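Local coordinates for spindle assembly checkpoint serine/threonine-protein kinase BUB1 (Saccharomyces cerevisiae, PDB 3ESL) that signals in the mitotic spindle assembly checkpoint, delaying anaphase until chromosomes are bioriented, and phosphorylates BUB3 and itself, at residues A[14-19]-A[60-65]; A[42-45]-A[50-53]. All coordinates share one frame; numbering follows the deposited sequence.

Interaction 1: residues A[14-19]-A[60-65]; sequences AYEQRL and MERCLI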
ATOM      1  N   ALA A  14      20.166   3.959  16.775  1.00 24.44           N
ATOM      2  CA  ALA A  14      21.097   3.992  15.652  1.00 22.82           C
ATOM      3  C   ALA A  14      20.341   4.233  14.327  1.00 21.99           C
ATOM      4  O   ALA A  14      20.743   5.076  13.521  1.00 22.77           O
ATOM      5  CB  ALA A  14      21.931   2.701  15.597  1.00 24.16           C
ATOM      6  N   TYR A  15      19.244   3.509  14.124  1.00 23.34           N
ATOM      7  CA  TYR A  15      18.427   3.709  12.912  1.00 21.55           C
ATOM      8  C   TYR A  15      17.799   5.101  12.869  1.00 23.26           C
ATOM      9  O   TYR A  15      17.794   5.762  11.825  1.00 24.59           O
ATOM     10  CB  TYR A  15      17.357   2.634  12.810  1.00 24.43           C
ATOM     11  CG  TYR A  15      17.799   1.390  12.066  1.00 24.41           C
ATOM     12  CD1 TYR A  15      18.157   1.454  10.710  1.00 25.69           C
ATOM     13  CD2 TYR A  15      17.824   0.147  12.691  1.00 23.36           C
ATOM     14  CE1 TYR A  15      18.548   0.313  10.010  1.00 27.82           C
ATOM     15  CE2 TYR A  15      18.227  -1.000  11.996  1.00 26.12           C
ATOM     16  CZ  TYR A  15      18.585  -0.903  10.654  1.00 27.34           C
ATOM     17  OH  TYR A  15      18.979  -2.025   9.952  1.00 28.59           O
ATOM     18  N   GLU A  16      17.312   5.567  14.016  1.00 22.09           N
ATOM     19  CA  GLU A  16      16.667   6.876  14.078  1.00 22.57           C
ATOM     20  C   GLU A  16      17.656   7.972  13.709  1.00 25.75           C
ATOM     21  O   GLU A  16      17.311   8.906  12.982  1.00 26.79           O
ATOM     22  CB  GLU A  16      16.035   7.119  15.459  1.00 24.81           C
ATOM     23  CG  GLU A  16      14.821   6.252  15.768  1.00 25.03           C
ATOM     24  CD  GLU A  16      13.553   6.669  15.009  1.00 29.29           C
ATOM     25  OE1 GLU A  16      13.505   7.812  14.509  1.00 33.73           O
ATOM     26  OE2 GLU A  16      12.603   5.858  14.944  1.00 29.72           O
ATOM     27  N   GLN A  17      18.895   7.844  14.195  1.00 25.09           N
ATOM     28  CA  GLN A  17      19.956   8.789  13.849  1.00 27.01           C
ATOM     29  C   GLN A  17      20.306   8.760  12.368  1.00 25.10           C
ATOM     30  O   GLN A  17      20.542   9.801  11.766  1.00 27.88           O
ATOM     31  CB  GLN A  17      21.208   8.529  14.687  1.00 29.04           C
ATOM     32  CG  GLN A  17      21.052   8.946  16.143  1.00 32.40           C
ATOM     33  CD  GLN A  17      22.275   8.618  16.977  1.00 35.05           C
ATOM     34  OE1 GLN A  17      22.308   8.897  18.178  1.00 41.61           O
ATOM     35  NE2 GLN A  17      23.282   8.018  16.351  1.00 37.90           N
ATOM     36  N   ARG A  18      20.348   7.558  11.792  1.00 26.09           N
ATOM     37  CA  ARG A  18      20.614   7.396  10.364  1.00 26.62           C
ATOM     38  C   ARG A  18      19.541   8.070   9.507  1.00 25.44           C
ATOM     39  O   ARG A  18      19.858   8.671   8.480  1.00 26.89           O
ATOM     40  CB  ARG A  18      20.745   5.914  10.005  1.00 27.27           C
ATOM     41  CG  ARG A  18      22.028   5.265  10.521  1.00 29.34           C
ATOM     42  CD  ARG A  18      22.159   3.829  10.038  1.00 34.44           C
ATOM     43  NE  ARG A  18      22.505   3.788   8.622  1.00 41.64           N
ATOM     44  CZ  ARG A  18      22.509   2.691   7.864  1.00 45.62           C
ATOM     45  NH1 ARG A  18      22.167   1.512   8.370  1.00 45.21           N
ATOM     46  NH2 ARG A  18      22.844   2.782   6.578  1.00 45.77           N
ATOM     47  N   LEU A  19      18.281   7.975   9.932  1.00 24.42           N
ATOM     48  CA  LEU A  19      17.196   8.662   9.224  1.00 25.48           C
ATOM     49  C   LEU A  19      17.426  10.170   9.232  1.00 29.15           C
ATOM     50  O   LEU A  19      17.170  10.847   8.236  1.00 30.95           O
ATOM     51  CB  LEU A  19      15.827   8.332   9.819  1.00 23.26           C
ATOM     52  CG  LEU A  19      15.309   6.888   9.709  1.00 24.67           C
ATOM     53  CD1 LEU A  19      13.974   6.749  10.405  1.00 26.97           C
ATOM     54  CD2 LEU A  19      15.202   6.440   8.237  1.00 26.15           C
ATOM     55  N   MET A  60       6.633   3.482   9.134  1.00 18.98           N
ATOM     56  CA  MET A  60       6.034   3.213   7.823  1.00 19.73           C
ATOM     57  C   MET A  60       5.433   4.519   7.288  1.00 20.83           C
ATOM     58  O   MET A  60       5.568   4.840   6.109  1.00 18.09           O
ATOM     59  CB  MET A  60       4.981   2.114   7.916  1.00 18.22           C
ATOM     60  CG  MET A  60       5.584   0.743   8.164  1.00 23.42           C
ATOM     61  SD  MET A  60       4.322  -0.532   8.224  1.00 27.12           S
ATOM     62  CE  MET A  60       3.907  -0.628   6.501  1.00 29.62           C
ATOM     63  N   GLU A  61       4.793   5.282   8.174  1.00 19.75           N
ATOM     64  CA  GLU A  61       4.209   6.565   7.778  1.00 20.52           C
ATOM     65  C   GLU A  61       5.301   7.536   7.323  1.00 19.97           C
ATOM     66  O   GLU A  61       5.146   8.212   6.292  1.00 20.52           O
ATOM     67  CB  GLU A  61       3.379   7.157   8.920  1.00 20.66           C
ATOM     68  CG  GLU A  61       2.139   6.361   9.202  1.00 21.97           C
ATOM     69  CD  GLU A  61       1.270   6.989  10.273  1.00 24.46           C
ATOM     70  OE1 GLU A  61       1.650   8.062  10.792  1.00 28.72           O
ATOM     71  OE2 GLU A  61       0.212   6.398  10.571  1.00 23.87           O
ATOM     72  N   ARG A  62       6.393   7.605   8.081  0.50 18.71           N
ATOM     73  CA  ARG A  62       7.544   8.432   7.699  0.50 19.42           C
ATOM     74  C   ARG A  62       8.066   8.044   6.319  0.50 20.06           C
ATOM     75  O   ARG A  62       8.334   8.912   5.478  0.50 19.96           O
ATOM     76  CB  ARG A  62       8.668   8.321   8.734  0.50 22.51           C
ATOM     77  CG  ARG A  62       8.444   9.160   9.976  0.50 23.99           C
ATOM     78  CD  ARG A  62       9.509   8.854  11.026  0.50 24.30           C
ATOM     79  NE  ARG A  62      10.751   9.587  10.789  0.50 23.16           N
ATOM     80  CZ  ARG A  62      11.815   9.517  11.587  0.50 22.65           C
ATOM     81  NH1 ARG A  62      11.783   8.741  12.653  0.50 25.31           N
ATOM     82  NH2 ARG A  62      12.908  10.220  11.319  0.50 23.10           N
ATOM     83  N   CYS A  63       8.196   6.738   6.092  1.00 18.24           N
ATOM     84  CA  CYS A  63       8.672   6.224   4.803  1.00 18.66           C
ATOM     85  C   CYS A  63       7.759   6.695   3.665  1.00 20.19           C
ATOM     86  O   CYS A  63       8.220   7.261   2.665  1.00 20.38           O
ATOM     87  CB  CYS A  63       8.706   4.700   4.844  1.00 18.79           C
ATOM     88  SG  CYS A  63       9.129   3.979   3.248  1.00 21.67           S
ATOM     89  N   LEU A  64       6.459   6.462   3.824  1.00 18.17           N
ATOM     90  CA  LEU A  64       5.503   6.802   2.758  1.00 19.56           C
ATOM     91  C   LEU A  64       5.550   8.298   2.436  1.00 21.53           C
ATOM     92  O   LEU A  64       5.602   8.699   1.265  1.00 21.97           O
ATOM     93  CB  LEU A  64       4.097   6.365   3.139  1.00 19.82           C
ATOM     94  CG  LEU A  64       3.935   4.846   3.296  1.00 18.33           C
ATOM     95  CD1 LEU A  64       2.487   4.481   3.687  1.00 20.44           C
ATOM     96  CD2 LEU A  64       4.374   4.100   2.018  1.00 21.06           C
ATOM     97  N   ILE A  65       5.594   9.106   3.489  1.00 20.78           N
ATOM     98  CA  ILE A  65       5.616  10.572   3.356  1.00 21.13           C
ATOM     99  C   ILE A  65       6.913  11.061   2.720  1.00 22.74           C
ATOM    100  O   ILE A  65       6.892  11.917   1.833  1.00 24.22           O
ATOM    101  CB  ILE A  65       5.360  11.253   4.731  1.00 26.53           C
ATOM    102  CG1 ILE A  65       3.912  11.009   5.175  1.00 31.12           C
ATOM    103  CG2 ILE A  65       5.699  12.766   4.692  1.00 25.65           C
ATOM    104  CD1 ILE A  65       2.857  11.576   4.232  1.00 37.63           C
TER
HETATM  105  O   HOH W   1      14.754   9.922  13.404  1.00 32.55           O
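Arg-62, on helix 49-67, reaches across to Glu-16 and Leu-19 on helix 4-21, joining two helices of the all-alpha, TPR-like N-terminal domain of BUB1. The backbones stay well apart, 9.8 Å between Leu-19 CA and Arg-62 CA, and the long side chain spans the gap. CB, CG and CD serve as the arm, with a bend at chi3 (82°) that turns NE and the guanidinium toward helix 4-21; the side chain also rests on Phe-198 of helix 193-200. Leu-19 CD1 sits 3.7 Å from Arg-62 CZ, above one face of the guanidinium and shifted toward its rim, while Leu-19 CB lies 3.8 Å from Arg-62 NH2. The edge is polar. In a salt bridge, Arg-62 NH1 donates to Glu-16 OE1 at 2.7 Å with an N-H...O angle of 149°, approaching on the syn side of that oxygen, and OE1 lies nearly in the guanidinium plane; Tyr-36 OH bonds the other oxygen, OE2, and steadies the carboxylate. Arg-62 is deposited in two conformers, and the contact is described for one of them. A water accepts from Arg-62 NH2 and donates both to Glu-16 OE1 and to the backbone O of Glu-16.

Interaction 2: residues A[42-45]-A[50-53]; sequences TSYI and ESGQ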
ATOM      1  N   THR A  42      10.571  -7.647  12.924  1.00 34.02           N
ATOM      2  CA  THR A  42      11.113  -8.944  13.304  1.00 39.75           C
ATOM      3  C   THR A  42      11.701  -8.875  14.717  1.00 40.15           C
ATOM      4  O   THR A  42      11.123  -9.418  15.657  1.00 45.54           O
ATOM      5  CB  THR A  42      12.148  -9.472  12.281  1.00 40.08           C
ATOM      6  OG1 THR A  42      13.206  -8.519  12.122  1.00 42.70           O
ATOM      7  CG2 THR A  42      11.483  -9.737  10.922  1.00 40.68           C
ATOM      8  N   SER A  43      12.807  -8.165  14.872  1.00 38.27           N
ATOM      9  CA  SER A  43      13.538  -8.156  16.130  1.00 39.18           C
ATOM     10  C   SER A  43      12.831  -7.396  17.250  1.00 39.03           C
ATOM     11  O   SER A  43      12.652  -7.926  18.354  1.00 39.43           O
ATOM     12  CB  SER A  43      14.950  -7.615  15.917  1.00 38.43           C
ATOM     13  OG  SER A  43      15.662  -8.459  15.031  1.00 39.28           O
ATOM     14  N   TYR A  44      12.416  -6.167  16.962  1.00 36.89           N
ATOM     15  CA  TYR A  44      11.898  -5.270  17.995  1.00 38.02           C
ATOM     16  C   TYR A  44      10.506  -5.657  18.511  1.00 40.59           C
ATOM     17  O   TYR A  44      10.278  -5.700  19.721  1.00 41.91           O
ATOM     18  CB  TYR A  44      11.919  -3.820  17.495  1.00 38.74           C
ATOM     19  CG  TYR A  44      11.706  -2.779  18.570  1.00 38.56           C
ATOM     20  CD1 TYR A  44      12.619  -2.623  19.621  1.00 41.40           C
ATOM     21  CD2 TYR A  44      10.602  -1.937  18.528  1.00 38.62           C
ATOM     22  CE1 TYR A  44      12.417  -1.650  20.611  1.00 41.81           C
ATOM     23  CE2 TYR A  44      10.389  -0.969  19.508  1.00 40.60           C
ATOM     24  CZ  TYR A  44      11.295  -0.831  20.543  1.00 41.22           C
ATOM     25  OH  TYR A  44      11.068   0.128  21.501  1.00 42.00           O
ATOM     26  N   ILE A  45       9.588  -5.950  17.592  1.00 41.34           N
ATOM     27  CA  ILE A  45       8.208  -6.296  17.941  1.00 44.30           C
ATOM     28  C   ILE A  45       8.091  -7.662  18.655  1.00 47.32           C
ATOM     29  O   ILE A  45       7.109  -7.917  19.357  1.00 48.13           O
ATOM     30  CB  ILE A  45       7.283  -6.211  16.689  1.00 45.17           C
ATOM     31  CG1 ILE A  45       5.857  -5.796  17.075  1.00 46.03           C
ATOM     32  CG2 ILE A  45       7.322  -7.504  15.882  1.00 45.97           C
ATOM     33  CD1 ILE A  45       5.077  -5.153  15.933  1.00 45.41           C
ATOM     34  N   GLU A  50       3.955  -3.850  22.075  1.00 51.72           N
ATOM     35  CA  GLU A  50       3.211  -2.587  22.155  1.00 52.98           C
ATOM     36  C   GLU A  50       4.017  -1.361  21.689  1.00 51.28           C
ATOM     37  O   GLU A  50       3.482  -0.504  20.983  1.00 52.64           O
ATOM     38  CB  GLU A  50       2.581  -2.379  23.547  1.00 55.79           C
ATOM     39  CG  GLU A  50       3.549  -2.386  24.740  1.00 60.79           C
ATOM     40  CD  GLU A  50       4.013  -3.786  25.159  1.00 63.32           C
ATOM     41  OE1 GLU A  50       3.476  -4.799  24.655  1.00 64.20           O
ATOM     42  OE2 GLU A  50       4.930  -3.868  26.005  1.00 65.45           O
ATOM     43  N   SER A  51       5.292  -1.283  22.075  1.00 49.39           N
ATOM     44  CA  SER A  51       6.198  -0.265  21.530  1.00 45.55           C
ATOM     45  C   SER A  51       6.499  -0.552  20.056  1.00 43.59           C
ATOM     46  O   SER A  51       6.520   0.365  19.237  1.00 42.15           O
ATOM     47  CB  SER A  51       7.505  -0.195  22.323  1.00 47.10           C
ATOM     48  OG  SER A  51       8.428   0.708  21.727  1.00 47.14           O
ATOM     49  N   GLY A  52       6.722  -1.827  19.735  1.00 38.29           N
ATOM     50  CA  GLY A  52       7.045  -2.254  18.373  1.00 37.49           C
ATOM     51  C   GLY A  52       5.967  -1.878  17.373  1.00 36.01           C
ATOM     52  O   GLY A  52       6.265  -1.430  16.266  1.00 33.49           O
ATOM     53  N   GLN A  53       4.710  -2.055  17.769  1.00 35.36           N
ATOM     54  CA  GLN A  53       3.565  -1.689  16.930  1.00 37.37           C
ATOM     55  C   GLN A  53       3.564  -0.194  16.583  1.00 33.51           C
ATOM     56  O   GLN A  53       3.414   0.178  15.406  1.00 30.66           O
ATOM     57  CB  GLN A  53       2.251  -2.090  17.619  1.00 38.94           C
ATOM     58  CG  GLN A  53       1.008  -1.828  16.781  1.00 45.63           C
ATOM     59  CD  GLN A  53      -0.282  -2.103  17.530  1.00 47.11           C
ATOM     60  OE1 GLN A  53      -0.448  -3.158  18.155  1.00 50.55           O
ATOM     61  NE2 GLN A  53      -1.215  -1.156  17.459  1.00 50.76           N
TER
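Tyr-44 and Ile-45 lie against Ser-51, Gly-52 and Gln-53 where the chain reverses from helix 29-47 into helix 49-67. Followed from its start, the 42-45 segment opens with a wider, pi-type turn over residues 42-44, and Thr-42 OG1 bonds back to the carbonyl of Ile-38. Ser-43 faces another neighbour, Leu-8 of helix 4-21.

Tyr-44 is the first residue to touch the 50-53 segment. With CG anti to the backbone N (chi1 -167°), its ring lies alongside the first turn of helix 49-67. Tyr-44 CD2 approaches Gly-52 CA to 3.6 Å, an oblique meeting, and at the far end of the ring Tyr-44 OH is hydrogen-bonded to Ser-51 OG at 2.7 Å, with the serine oxygen near the ring plane. Lys-12 NZ of helix 4-21 also bonds this phenol oxygen, so two hydrogen bonds hold the hydroxyl end of the ring, while the Trp-39 ring meets it with the planes at about 25°.

Ile-45 comes next and brings the backbones closest, its CA only 4.2 Å from Gly-52 CA. Such closeness rests on Gly-52 having no side chain at the crossing. The branch CG1-CD1 then runs over the following peptide: Ile-45 CD1 is 3.7 Å from Gly-52 C and 3.6 Å from Gln-53 N. Its chi1 of -148° lies about 30° off a fully anti position, and CG2 is left in the space between the backbone N and carbonyl carbon. Asp-48, between the two helices, accepts through OD1 a hydrogen bond from Ser-51 N. This close packing at the turn joins two consecutive antiparallel helices into a helical hairpin, as in the helix pairs that TPR-like folds are made of.

Both interactions use helix 49-67, at different levels: interaction 2 near its start, interaction 1 farther along. Their centres lie 15 Å apart and their nearest atoms about 7 Å, with no direct touch. Interaction 2 joins the sequence-adjacent helices 29-47 and 49-67, whereas interaction 1 brings helix 4-21 to helix 49-67 across 40 intervening residues. Helix 4-21 supplies partners to both sites, through Lys-12 at interaction 2 and Glu-16 at interaction 1. Together they tie three helices at one end of the elongated N-terminal domain, a part of BUB1 separate from its kinase domain.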